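Long-range contacts in possible protein of nuclear scaffold (Encephalitozoon cuniculi, PDB 3KAE), which probably serves as the Cdc27 (APC3) subunit of the anaphase-promoting complex, its N-terminal domain forming a homodimer built of tetratricopeptide repeats: residues Arg51-Leu56 and Leu70-Lys75; Thr63-Glu68 and Leu85-Glu90; Asp17-Ile22 and Tyr44-Tyr49; Lys80-Leu85 and Gly121-Leu126. All blocks are in the same frame, centred on the assembly; numbering follows the deposited sequence.

The contacts follow the stacked helices of a tetratricopeptide repeat domain from helix 18-31 to helix 113-126. Contact 3 comes first, its centre about 13 Å from that of contact 1, and Y44 and Y49 pack on L70 and K74. Contacts 1 and 2, centres about 12 Å apart, use different parts of helix 62-74; L53 and L56 of contact 1 also pack on E68, S64 and Y67 of contact 2. Contacts 2 and 4, about 11 Å centre to centre, share L85 and are bonded where S84 OG meets E68 OE2 at 2.9 Å. Contacts 3 and 4 lie farthest apart, about 24 Å between centres. Contacts 1, 2 and 3 touch the second subunit; contact 4 does not.

Contact 1: Arg51-Leu56 and Leu70-Lys75; sequences RALFHL and LCYKKK
Two antiparallel helices of the tetratricopeptide repeat array, 49-57 and 62-74, pack here through a small apolar patch, their short axes 10.1 Å apart at closest approach and inclined at 147°. Along 70-75 the contact opens at C71, which lies opposite L53, the two CA atoms 6.8 Å apart. The thiol branch, anti to its own carbonyl carbon, reaches between two side chains on the same side of the facing helix: C71 SG is 3.8 Å from A52 CB and 4.0 Å from L56 CD1. Its CB meets the branch point of L53, with C71 CB and L53 CG 3.6 Å apart. At Y72 the same leucine turns to the ring. L53 CD2 sits over one face, 3.9 Å from the centroid and 14° off the normal, a CH-pi contact; the other methyl, L53 CD1, lies 3.7 Å from Y72 CE1 near the rim. S84 and A81 of helix 78-89 also touch Y72, so this ring bridges three successive helices. K75, the first residue beyond the helix, arrives tip to tip with L53. Bends at its third and fourth torsions turn NZ to a hydrogen bond with T50 OG1 near the start of helix 49-57. Before them, an anti second torsion (chi2 157°) carries the aliphatic chain out to the leucine, a tight fit with K75 CD 3.5 Å from L53 CD1.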
loop_
_atom_site.group_PDB
_atom_site.type_symbol
_atom_site.label_atom_id
_atom_site.label_comp_id
_atom_site.label_asym_id
_atom_site.label_seq_id
_atom_site.Cartn_x
_atom_site.Cartn_y
_atom_site.Cartn_z
ATOM N N ARG C 51 -11.559 -3.430 9.253
ATOM C CA ARG C 51 -12.591 -3.535 8.230
ATOM C C ARG C 51 -12.281 -4.660 7.250
ATOM O O ARG C 51 -13.180 -5.403 6.834
ATOM C CB ARG C 51 -12.768 -2.201 7.486
ATOM C CG ARG C 51 -13.521 -1.153 8.288
ATOM C CD ARG C 51 -13.812 0.086 7.470
ATOM N NE ARG C 51 -14.720 -0.185 6.360
ATOM C CZ ARG C 51 -14.868 0.610 5.301
ATOM N NH1 ARG C 51 -14.163 1.735 5.193
ATOM N NH2 ARG C 51 -15.712 0.269 4.340
ATOM N N ALA C 52 -11.012 -4.784 6.884
ATOM C CA ALA C 52 -10.616 -5.813 5.944
ATOM C C ALA C 52 -10.877 -7.190 6.550
ATOM O O ALA C 52 -11.264 -8.120 5.847
ATOM C CB ALA C 52 -9.120 -5.646 5.544
ATOM N N LEU C 53 -10.642 -7.321 7.857
ATOM C CA LEU C 53 -10.839 -8.596 8.549
ATOM C C LEU C 53 -12.306 -9.022 8.489
ATOM O O LEU C 53 -12.621 -10.208 8.312
ATOM C CB LEU C 53 -10.364 -8.508 10.000
ATOM C CG LEU C 53 -8.849 -8.662 10.241
ATOM C CD1 LEU C 53 -8.470 -8.260 11.654
ATOM C CD2 LEU C 53 -8.373 -10.089 9.962
ATOM N N PHE C 54 -13.202 -8.049 8.623
ATOM C CA PHE C 54 -14.622 -8.335 8.533
ATOM C C PHE C 54 -14.897 -9.073 7.229
ATOM O O PHE C 54 -15.595 -10.075 7.212
ATOM C CB PHE C 54 -15.447 -7.051 8.620
ATOM N N HIS C 55 -14.325 -8.601 6.132
ATOM C CA HIS C 55 -14.591 -9.254 4.853
ATOM C C HIS C 55 -13.842 -10.571 4.746
ATOM O O HIS C 55 -14.313 -11.532 4.135
ATOM C CB HIS C 55 -14.236 -8.327 3.693
ATOM C CG HIS C 55 -15.198 -7.193 3.523
ATOM N ND1 HIS C 55 -16.254 -7.239 2.635
ATOM C CD2 HIS C 55 -15.285 -5.993 4.147
ATOM C CE1 HIS C 55 -16.935 -6.109 2.706
ATOM N NE2 HIS C 55 -16.373 -5.338 3.621
ATOM N N LEU C 56 -12.670 -10.616 5.363
ATOM C CA LEU C 56 -11.804 -11.777 5.225
ATOM C C LEU C 56 -12.359 -12.984 5.971
ATOM O O LEU C 56 -12.207 -14.119 5.519
ATOM C CB LEU C 56 -10.381 -11.445 5.669
ATOM C CG LEU C 56 -9.648 -10.529 4.692
ATOM C CD1 LEU C 56 -8.459 -9.843 5.381
ATOM C CD2 LEU C 56 -9.219 -11.319 3.458
ATOM N N LEU C 70 -1.689 -10.651 7.822
ATOM C CA LEU C 70 -1.157 -9.281 7.758
ATOM C C LEU C 70 -1.957 -8.319 8.632
ATOM O O LEU C 70 -1.366 -7.508 9.357
ATOM C CB LEU C 70 -1.122 -8.745 6.330
ATOM C CG LEU C 70 -0.327 -9.512 5.279
ATOM C CD1 LEU C 70 -0.451 -8.789 3.919
ATOM C CD2 LEU C 70 1.130 -9.652 5.728
ATOM N N CYS C 71 -3.295 -8.405 8.549
ATOM C CA CYS C 71 -4.174 -7.503 9.293
ATOM C C CYS C 71 -4.007 -7.745 10.771
ATOM O O CYS C 71 -3.915 -6.805 11.553
ATOM C CB CYS C 71 -5.663 -7.692 8.909
ATOM S SG CYS C 71 -6.094 -7.231 7.210
ATOM N N TYR C 72 -3.975 -9.016 11.154
ATOM C CA TYR C 72 -3.712 -9.398 12.546
ATOM C C TYR C 72 -2.380 -8.880 13.058
ATOM O O TYR C 72 -2.281 -8.448 14.201
ATOM C CB TYR C 72 -3.809 -10.911 12.725
ATOM C CG TYR C 72 -5.237 -11.419 12.818
ATOM C CD1 TYR C 72 -6.175 -10.769 13.611
ATOM C CD2 TYR C 72 -5.640 -12.549 12.117
ATOM C CE1 TYR C 72 -7.495 -11.227 13.700
ATOM C CE2 TYR C 72 -6.944 -13.010 12.196
ATOM C CZ TYR C 72 -7.864 -12.345 12.987
ATOM O OH TYR C 72 -9.150 -12.810 13.063
ATOM N N LYS C 73 -1.359 -8.919 12.207
ATOM C CA LYS C 73 -0.040 -8.449 12.592
ATOM C C LYS C 73 -0.052 -6.937 12.820
ATOM O O LYS C 73 0.530 -6.439 13.778
ATOM C CB LYS C 73 1.003 -8.848 11.545
ATOM C CG LYS C 73 2.450 -8.462 11.898
ATOM C CD LYS C 73 3.412 -8.908 10.801
ATOM C CE LYS C 73 4.845 -8.507 11.123
ATOM N NZ LYS C 73 4.982 -7.028 11.142
ATOM N N LYS C 74 -0.721 -6.201 11.939
ATOM C CA LYS C 74 -0.876 -4.759 12.130
ATOM C C LYS C 74 -1.555 -4.449 13.461
ATOM O O LYS C 74 -1.261 -3.446 14.109
ATOM C CB LYS C 74 -1.709 -4.156 11.005
ATOM C CG LYS C 74 -1.027 -4.099 9.675
ATOM C CD LYS C 74 0.181 -3.199 9.727
ATOM C CE LYS C 74 0.855 -3.158 8.377
ATOM N NZ LYS C 74 1.992 -2.193 8.353
ATOM N N LYS C 75 -2.478 -5.317 13.852
ATOM C CA LYS C 75 -3.227 -5.149 15.090
ATOM C C LYS C 75 -2.515 -5.834 16.254
ATOM O O LYS C 75 -3.045 -5.912 17.359
ATOM C CB LYS C 75 -4.643 -5.712 14.924
ATOM C CG LYS C 75 -5.487 -4.957 13.884
ATOM C CD LYS C 75 -6.619 -5.814 13.337
ATOM C CE LYS C 75 -7.687 -6.094 14.393
ATOM N NZ LYS C 75 -8.492 -4.892 14.731
#

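Contact 2: Thr63-Glu68 and Leu85-Glu90; sequences TSKYYE and LESILE
Y66 swings its CG anti to the backbone N (chi1 -173°), and L85 and I88 hold their leading branches beside the backbone N, so that three apolar groups meet between helices 62-74 and 78-89 of the tetratricopeptide repeat array. The helices run antiparallel, with short axes 149° apart in direction and 8.7 Å apart at closest approach. The tyrosine ring and the L85 side chain extend alongside each other from root to tip, with Y66 CD1 3.9 Å from L85 CD2. I88 works differently: its extended outer bond (chi2 -179°) sends CD1 straight at the facing backbone. The methyl ends against the main chain, I88 CD1 lying 3.7 Å from Y66 N, while I88 CG1 rests 3.8 Å from K65 CB. Only the root of the lysine therefore packs on the isoleucine; its chain bends at the second torsion and leaves the interface, passing S87 loosely. K65 NZ then runs forward along its own helix to E68, forming a salt bridge with long, weak hydrogen bonds to both carboxylate oxygens. E68 OE2 also accepts from S84 OG on helix 78-89, a second tie between the helices beside the apolar patch. At the far end of the tyrosine, Y15 of the second subunit meets the ring edge-to-face, so Y66 serves both the helix packing within the chain and the dimer interface. There, Y66 OH is hydrogen-bonded to the backbone oxygen of that same Y15.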
loop_
_atom_site.group_PDB
_atom_site.type_symbol
_atom_site.label_atom_id
_atom_site.label_comp_id
_atom_site.label_asym_id
_atom_site.label_seq_id
_atom_site.Cartn_x
_atom_site.Cartn_y
_atom_site.Cartn_z
ATOM N N THR C 63 -4.953 -16.701 -0.181
ATOM C CA THR C 63 -4.820 -15.243 -0.262
ATOM C C THR C 63 -5.551 -14.574 0.888
ATOM O O THR C 63 -5.090 -13.585 1.436
ATOM C CB THR C 63 -5.352 -14.655 -1.591
ATOM O OG1 THR C 63 -4.760 -15.320 -2.708
ATOM C CG2 THR C 63 -5.019 -13.184 -1.687
ATOM N N SER C 64 -6.674 -15.147 1.285
ATOM C CA SER C 64 -7.486 -14.521 2.324
ATOM C C SER C 64 -6.817 -14.705 3.666
ATOM O O SER C 64 -6.724 -13.770 4.452
ATOM C CB SER C 64 -8.936 -15.074 2.333
ATOM O OG SER C 64 -9.125 -16.116 3.284
ATOM N N LYS C 65 -6.348 -15.924 3.924
ATOM C CA LYS C 65 -5.664 -16.241 5.178
ATOM C C LYS C 65 -4.354 -15.470 5.289
ATOM O O LYS C 65 -3.966 -15.035 6.366
ATOM C CB LYS C 65 -5.428 -17.742 5.301
ATOM C CG LYS C 65 -6.683 -18.513 5.648
ATOM C CD LYS C 65 -7.272 -18.013 6.954
ATOM C CE LYS C 65 -8.518 -18.800 7.327
ATOM N NZ LYS C 65 -9.160 -18.311 8.581
ATOM N N TYR C 66 -3.697 -15.268 4.158
ATOM C CA TYR C 66 -2.491 -14.443 4.145
ATOM C C TYR C 66 -2.775 -12.986 4.555
ATOM O O TYR C 66 -2.153 -12.465 5.484
ATOM C CB TYR C 66 -1.775 -14.531 2.792
ATOM C CG TYR C 66 -0.450 -13.821 2.790
ATOM C CD1 TYR C 66 0.639 -14.333 3.484
ATOM C CD2 TYR C 66 -0.292 -12.622 2.117
ATOM C CE1 TYR C 66 1.835 -13.665 3.507
ATOM C CE2 TYR C 66 0.903 -11.963 2.117
ATOM C CZ TYR C 66 1.961 -12.487 2.818
ATOM O OH TYR C 66 3.140 -11.813 2.809
ATOM N N TYR C 67 -3.726 -12.332 3.885
ATOM C CA TYR C 67 -4.092 -10.960 4.270
ATOM C C TYR C 67 -4.659 -10.925 5.691
ATOM O O TYR C 67 -4.516 -9.945 6.420
ATOM C CB TYR C 67 -5.063 -10.321 3.254
ATOM C CG TYR C 67 -4.306 -9.710 2.116
ATOM C CD1 TYR C 67 -3.980 -10.454 0.995
ATOM C CD2 TYR C 67 -3.855 -8.409 2.188
ATOM C CE1 TYR C 67 -3.246 -9.899 -0.037
ATOM C CE2 TYR C 67 -3.110 -7.852 1.159
ATOM C CZ TYR C 67 -2.807 -8.604 0.056
ATOM O OH TYR C 67 -2.091 -8.038 -0.985
ATOM N N GLU C 68 -5.273 -12.020 6.095
ATOM C CA GLU C 68 -5.774 -12.090 7.429
ATOM C C GLU C 68 -4.620 -11.952 8.413
ATOM O O GLU C 68 -4.675 -11.132 9.338
ATOM C CB GLU C 68 -6.491 -13.421 7.628
ATOM C CG GLU C 68 -7.540 -13.382 8.685
ATOM C CD GLU C 68 -8.331 -14.672 8.751
ATOM O OE1 GLU C 68 -9.077 -14.990 7.794
ATOM O OE2 GLU C 68 -8.198 -15.365 9.772
ATOM N N LEU C 85 -1.739 -18.145 9.159
ATOM C CA LEU C 85 -0.711 -18.585 8.227
ATOM C C LEU C 85 -0.600 -20.093 8.202
ATOM O O LEU C 85 -0.426 -20.693 7.144
ATOM C CB LEU C 85 0.652 -18.013 8.624
ATOM C CG LEU C 85 1.008 -16.600 8.222
ATOM C CD1 LEU C 85 2.403 -16.311 8.721
ATOM C CD2 LEU C 85 0.925 -16.453 6.713
ATOM N N GLU C 86 -0.657 -20.699 9.384
ATOM C CA GLU C 86 -0.528 -22.144 9.507
ATOM C C GLU C 86 -1.616 -22.854 8.711
ATOM O O GLU C 86 -1.392 -23.932 8.169
ATOM C CB GLU C 86 -0.600 -22.562 10.972
ATOM C CG GLU C 86 0.589 -22.103 11.811
ATOM C CD GLU C 86 0.403 -22.417 13.284
ATOM O OE1 GLU C 86 -0.761 -22.525 13.740
ATOM O OE2 GLU C 86 1.420 -22.556 13.986
ATOM N N SER C 87 -2.793 -22.241 8.649
ATOM C CA SER C 87 -3.890 -22.783 7.849
ATOM C C SER C 87 -3.414 -23.051 6.428
ATOM O O SER C 87 -3.743 -24.073 5.838
ATOM C CB SER C 87 -5.078 -21.820 7.823
ATOM O OG SER C 87 -5.685 -21.703 9.098
ATOM N N ILE C 88 -2.635 -22.125 5.883
ATOM C CA ILE C 88 -2.104 -22.265 4.532
ATOM C C ILE C 88 -1.074 -23.385 4.465
ATOM O O ILE C 88 -1.230 -24.343 3.706
ATOM C CB ILE C 88 -1.425 -20.969 4.059
ATOM C CG1 ILE C 88 -2.337 -19.760 4.311
ATOM C CG2 ILE C 88 -1.033 -21.086 2.588
ATOM C CD1 ILE C 88 -1.763 -18.433 3.848
ATOM N N LEU C 89 -0.018 -23.247 5.263
ATOM C CA LEU C 89 1.071 -24.209 5.279
ATOM C C LEU C 89 0.596 -25.617 5.619
ATOM O O LEU C 89 1.148 -26.600 5.124
ATOM C CB LEU C 89 2.146 -23.756 6.255
ATOM C CG LEU C 89 2.974 -22.592 5.716
ATOM C CD1 LEU C 89 4.154 -22.292 6.632
ATOM C CD2 LEU C 89 3.453 -22.896 4.297
ATOM N N GLU C 90 -0.431 -25.705 6.460
ATOM C CA GLU C 90 -1.048 -26.983 6.797
ATOM C C GLU C 90 -2.036 -27.428 5.717
ATOM O O GLU C 90 -2.602 -28.510 5.792
ATOM C CB GLU C 90 -1.751 -26.904 8.154
ATOM C CG GLU C 90 -0.823 -26.604 9.321
ATOM C CD GLU C 90 -1.565 -26.478 10.640
ATOM O OE1 GLU C 90 -2.778 -26.778 10.673
ATOM O OE2 GLU C 90 -0.938 -26.082 11.643
#

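Contact 3: Asp17-Ile22 and Tyr44-Tyr49; sequences DYETAI and YLNGEY
Y18, N46 and L45 carry this contact, in which the start of helix 18-31 meets the end of helix 36-45 in a tetratricopeptide repeat array. The Y18 ring crosses L45 at about a right angle and lays one face on its root: L45 CB is 3.9 Å from the ring centroid and 20° off the normal, a CH-pi contact. The rim reaches the main chain too, with Y18 CE2 3.4 Å from L45 O. N46 and the tyrosine pass head to tail, the asparagine CG anti to its backbone N; N46 CB is wedged 3.8 Å from Y18 CB and equally far from I22 CD1. Both helix ends are sealed. G47, with positive phi, closes helix 36-45 in a Schellman motif, with E48 N returning to L43 O and G47 N to Y44 O (2.8 Å). D17 is the N-cap of the other helix, with a weak bond from T20 N to D17 OD1 and a short one from T20 OG1 to D17 OD2, 2.6 Å. The carboxylates of E19 and E48 come near each other beside the N46 side chain, which may make them repel; E48 is paired with R51. Around this junction, helix 5-14 packs on A21, helix 62-74 covers Y44, and F147 and Y209 of the second subunit touch E19 and I22.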
loop_
_atom_site.group_PDB
_atom_site.type_symbol
_atom_site.label_atom_id
_atom_site.label_comp_id
_atom_site.label_asym_id
_atom_site.label_seq_id
_atom_site.Cartn_x
_atom_site.Cartn_y
_atom_site.Cartn_z
ATOM N N ASP C 17 -5.706 5.945 -5.334
ATOM C CA ASP C 17 -7.032 6.467 -5.018
ATOM C C ASP C 17 -7.888 5.323 -4.449
ATOM O O ASP C 17 -8.701 4.707 -5.162
ATOM C CB ASP C 17 -7.703 7.050 -6.264
ATOM C CG ASP C 17 -9.116 7.550 -5.983
ATOM O OD1 ASP C 17 -9.521 7.613 -4.794
ATOM O OD2 ASP C 17 -9.831 7.870 -6.956
ATOM N N TYR C 18 -7.689 5.046 -3.165
ATOM C CA TYR C 18 -8.209 3.834 -2.550
ATOM C C TYR C 18 -9.694 3.968 -2.213
ATOM O O TYR C 18 -10.438 3.008 -2.363
ATOM C CB TYR C 18 -7.376 3.452 -1.305
ATOM C CG TYR C 18 -5.932 3.001 -1.606
ATOM C CD1 TYR C 18 -5.654 2.188 -2.706
ATOM C CD2 TYR C 18 -4.858 3.363 -0.765
ATOM C CE1 TYR C 18 -4.368 1.762 -2.984
ATOM C CE2 TYR C 18 -3.539 2.939 -1.043
ATOM C CZ TYR C 18 -3.316 2.130 -2.150
ATOM O OH TYR C 18 -2.055 1.684 -2.457
ATOM N N GLU C 19 -10.120 5.150 -1.769
ATOM C CA GLU C 19 -11.555 5.415 -1.523
ATOM C C GLU C 19 -12.417 5.048 -2.735
ATOM O O GLU C 19 -13.425 4.350 -2.628
ATOM C CB GLU C 19 -11.791 6.870 -1.131
ATOM C CG GLU C 19 -11.096 7.296 0.179
ATOM C CD GLU C 19 -11.477 6.422 1.358
ATOM O OE1 GLU C 19 -12.432 5.634 1.233
ATOM O OE2 GLU C 19 -10.823 6.520 2.418
ATOM N N THR C 20 -12.001 5.470 -3.911
ATOM C CA THR C 20 -12.720 5.079 -5.113
ATOM C C THR C 20 -12.735 3.567 -5.286
ATOM O O THR C 20 -13.757 2.984 -5.618
ATOM C CB THR C 20 -12.113 5.734 -6.351
ATOM O OG1 THR C 20 -12.215 7.148 -6.211
ATOM C CG2 THR C 20 -12.811 5.291 -7.597
ATOM N N ALA C 21 -11.599 2.927 -5.054
ATOM C CA ALA C 21 -11.483 1.485 -5.245
ATOM C C ALA C 21 -12.343 0.720 -4.259
ATOM O O ALA C 21 -12.921 -0.304 -4.593
ATOM C CB ALA C 21 -10.002 1.052 -5.114
ATOM N N ILE C 22 -12.368 1.193 -3.021
ATOM C CA ILE C 22 -13.203 0.611 -1.996
ATOM C C ILE C 22 -14.702 0.783 -2.402
ATOM O O ILE C 22 -15.493 -0.166 -2.364
ATOM C CB ILE C 22 -12.881 1.250 -0.631
ATOM C CG1 ILE C 22 -11.456 0.841 -0.188
ATOM C CG2 ILE C 22 -13.898 0.829 0.413
ATOM C CD1 ILE C 22 -10.908 1.622 0.996
ATOM N N TYR C 44 -7.043 -3.220 2.953
ATOM C CA TYR C 44 -5.733 -3.385 3.587
ATOM C C TYR C 44 -4.830 -2.246 3.117
ATOM O O TYR C 44 -4.243 -1.533 3.926
ATOM C CB TYR C 44 -5.105 -4.750 3.266
ATOM C CG TYR C 44 -3.694 -4.873 3.810
ATOM C CD1 TYR C 44 -3.464 -5.331 5.108
ATOM C CD2 TYR C 44 -2.595 -4.482 3.049
ATOM C CE1 TYR C 44 -2.187 -5.420 5.621
ATOM C CE2 TYR C 44 -1.307 -4.587 3.553
ATOM C CZ TYR C 44 -1.113 -5.051 4.838
ATOM O OH TYR C 44 0.149 -5.130 5.354
ATOM N N LEU C 45 -4.767 -2.046 1.806
ATOM C CA LEU C 45 -3.930 -0.996 1.245
ATOM C C LEU C 45 -4.261 0.377 1.807
ATOM O O LEU C 45 -3.389 1.238 1.909
ATOM C CB LEU C 45 -4.012 -0.980 -0.276
ATOM C CG LEU C 45 -3.398 -2.203 -0.963
ATOM C CD1 LEU C 45 -3.775 -2.232 -2.453
ATOM C CD2 LEU C 45 -1.860 -2.246 -0.761
ATOM N N ASN C 46 -5.520 0.579 2.185
ATOM C CA ASN C 46 -5.947 1.881 2.673
ATOM C C ASN C 46 -5.727 2.014 4.166
ATOM O O ASN C 46 -6.151 2.990 4.787
ATOM C CB ASN C 46 -7.409 2.149 2.307
ATOM C CG ASN C 46 -7.795 3.599 2.492
ATOM O OD1 ASN C 46 -8.881 3.918 2.999
ATOM N ND2 ASN C 46 -6.900 4.496 2.092
ATOM N N GLY C 47 -5.071 1.010 4.747
ATOM C CA GLY C 47 -4.739 1.013 6.162
ATOM C C GLY C 47 -5.880 0.602 7.075
ATOM O O GLY C 47 -5.809 0.838 8.280
ATOM N N GLU C 48 -6.919 -0.024 6.515
ATOM C CA GLU C 48 -8.110 -0.375 7.297
ATOM C C GLU C 48 -8.197 -1.862 7.608
ATOM O O GLU C 48 -8.966 -2.606 6.989
ATOM C CB GLU C 48 -9.391 0.099 6.592
ATOM C CG GLU C 48 -9.414 1.586 6.318
ATOM C CD GLU C 48 -10.728 2.053 5.723
ATOM O OE1 GLU C 48 -10.768 2.379 4.508
ATOM O OE2 GLU C 48 -11.729 2.077 6.471
ATOM N N TYR C 49 -7.432 -2.277 8.606
ATOM C CA TYR C 49 -7.242 -3.692 8.896
ATOM C C TYR C 49 -8.460 -4.355 9.544
ATOM O O TYR C 49 -8.844 -5.471 9.171
ATOM C CB TYR C 49 -5.952 -3.882 9.721
ATOM C CG TYR C 49 -4.817 -3.053 9.164
ATOM C CD1 TYR C 49 -4.289 -3.331 7.911
ATOM C CD2 TYR C 49 -4.313 -1.966 9.856
ATOM C CE1 TYR C 49 -3.294 -2.575 7.374
ATOM C CE2 TYR C 49 -3.295 -1.196 9.322
ATOM C CZ TYR C 49 -2.785 -1.511 8.082
ATOM O OH TYR C 49 -1.777 -0.754 7.520
#

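Contact 4: Lys80-Leu85 and Gly121-Leu126; sequences KAIKSL and GDLCTL
L123 is the bump of this contact, and helix 78-89 supplies the hollow. The L123 side chain enters between A81, I82 and L85, with Y78 of helix 78-89 also touching it, which is the four-residue setting of knobs-into-holes packing. The helices, 78-89 and 113-126, are antiparallel neighbours in the tetratricopeptide repeat array, their short axes at 150° and 9.8 Å apart at closest approach. L123 stands opposite I82, the CA atoms 6.5 Å apart. The two methyls of L123 share A81 and then part. L123 CD2 presses on the flat spot left by the alanine, 3.5 Å from A81 CB, where the small side chain lets the leucine tip come close to the helix. L123 CD1 goes on to the next helical turn and meets L85 CD1 at 3.6 Å, the two leucines crossing obliquely. A further wall lies at the root: I82 and L123 run antiparallel past one another, so that I82 CG1 lies 3.5 Å from L123 CB. The outer methyl of I82 goes on, extended, toward the backbone at C124. On the far side of helix 113-126, T125 OG1 folds back to G121 O, which also accepts from T125 N. The side chains that touch are all hydrocarbon, with no hydrogen bond between the segments, while the polar ends of S84 and D122 are bonded to residues of other helices. Cohesion across this interface thus rests on apolar burial and close fit, without a directional bond to fix the pairing.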
loop_
_atom_site.group_PDB
_atom_site.type_symbol
_atom_site.label_atom_id
_atom_site.label_comp_id
_atom_site.label_asym_id
_atom_site.label_seq_id
_atom_site.Cartn_x
_atom_site.Cartn_y
_atom_site.Cartn_z
ATOM N N LYS C 80 -3.325 -14.891 16.392
ATOM C CA LYS C 80 -4.250 -15.054 15.282
ATOM C C LYS C 80 -3.513 -14.966 13.953
ATOM O O LYS C 80 -3.767 -15.770 13.052
ATOM C CB LYS C 80 -5.383 -14.039 15.368
ATOM C CG LYS C 80 -6.360 -14.315 16.507
ATOM C CD LYS C 80 -7.609 -13.434 16.419
ATOM C CE LYS C 80 -8.629 -13.779 17.500
ATOM N NZ LYS C 80 -8.345 -13.127 18.816
ATOM N N ALA C 81 -2.585 -14.010 13.845
ATOM C CA ALA C 81 -1.715 -13.910 12.675
ATOM C C ALA C 81 -1.076 -15.255 12.366
ATOM O O ALA C 81 -1.141 -15.736 11.234
ATOM C CB ALA C 81 -0.657 -12.836 12.875
ATOM N N ILE C 82 -0.470 -15.857 13.387
ATOM C CA ILE C 82 0.159 -17.162 13.259
ATOM C C ILE C 82 -0.842 -18.241 12.843
ATOM O O ILE C 82 -0.614 -18.993 11.896
ATOM C CB ILE C 82 0.812 -17.579 14.583
ATOM C CG1 ILE C 82 1.943 -16.609 14.925
ATOM C CG2 ILE C 82 1.289 -19.039 14.507
ATOM C CD1 ILE C 82 2.714 -16.952 16.202
ATOM N N LYS C 83 -1.948 -18.327 13.563
ATOM C CA LYS C 83 -2.970 -19.319 13.243
ATOM C C LYS C 83 -3.399 -19.212 11.779
ATOM O O LYS C 83 -3.574 -20.220 11.099
ATOM C CB LYS C 83 -4.177 -19.171 14.169
ATOM N N SER C 84 -3.545 -17.986 11.292
ATOM C CA SER C 84 -4.010 -17.774 9.921
ATOM C C SER C 84 -3.028 -18.356 8.914
ATOM O O SER C 84 -3.432 -18.979 7.935
ATOM C CB SER C 84 -4.247 -16.281 9.630
ATOM O OG SER C 84 -5.416 -15.815 10.273
ATOM N N LEU C 85 -1.739 -18.145 9.159
ATOM C CA LEU C 85 -0.711 -18.585 8.227
ATOM C C LEU C 85 -0.600 -20.093 8.202
ATOM O O LEU C 85 -0.426 -20.693 7.144
ATOM C CB LEU C 85 0.652 -18.013 8.624
ATOM C CG LEU C 85 1.008 -16.600 8.222
ATOM C CD1 LEU C 85 2.403 -16.311 8.721
ATOM C CD2 LEU C 85 0.925 -16.453 6.713
ATOM N N GLY C 121 8.332 -16.206 10.902
ATOM C CA GLY C 121 9.518 -15.931 11.687
ATOM C C GLY C 121 9.310 -14.670 12.495
ATOM O O GLY C 121 9.593 -14.632 13.696
ATOM N N ASP C 122 8.811 -13.633 11.826
ATOM C CA ASP C 122 8.513 -12.352 12.472
ATOM C C ASP C 122 7.511 -12.508 13.602
ATOM O O ASP C 122 7.702 -11.965 14.696
ATOM C CB ASP C 122 7.968 -11.347 11.450
ATOM C CG ASP C 122 9.008 -10.936 10.423
ATOM O OD1 ASP C 122 10.206 -11.224 10.657
ATOM O OD2 ASP C 122 8.633 -10.330 9.387
ATOM N N LEU C 123 6.444 -13.257 13.330
ATOM C CA LEU C 123 5.407 -13.500 14.320
ATOM C C LEU C 123 5.930 -14.245 15.555
ATOM O O LEU C 123 5.646 -13.813 16.677
ATOM C CB LEU C 123 4.202 -14.225 13.693
ATOM C CG LEU C 123 3.555 -13.428 12.536
ATOM C CD1 LEU C 123 2.636 -14.301 11.681
ATOM C CD2 LEU C 123 2.818 -12.187 13.040
ATOM N N CYS C 124 6.663 -15.350 15.353
ATOM C CA CYS C 124 7.261 -16.103 16.480
ATOM C C CYS C 124 8.136 -15.185 17.291
ATOM O O CYS C 124 8.023 -15.134 18.500
ATOM C CB CYS C 124 8.110 -17.291 16.020
ATOM S SG CYS C 124 7.163 -18.628 15.295
ATOM N N THR C 125 8.992 -14.439 16.600
ATOM C CA THR C 125 9.870 -13.472 17.246
ATOM C C THR C 125 9.105 -12.423 18.051
ATOM O O THR C 125 9.361 -12.237 19.239
ATOM C CB THR C 125 10.755 -12.757 16.227
ATOM O OG1 THR C 125 11.657 -13.697 15.636
ATOM C CG2 THR C 125 11.538 -11.642 16.905
ATOM N N LEU C 126 8.173 -11.732 17.403
ATOM C CA LEU C 126 7.421 -10.679 18.066
ATOM C C LEU C 126 6.621 -11.259 19.224
ATOM O O LEU C 126 6.264 -10.553 20.171
ATOM C CB LEU C 126 6.469 -10.023 17.078
ATOM C CG LEU C 126 7.095 -9.079 16.063
ATOM C CD1 LEU C 126 6.167 -8.901 14.865
ATOM C CD2 LEU C 126 7.396 -7.752 16.727
#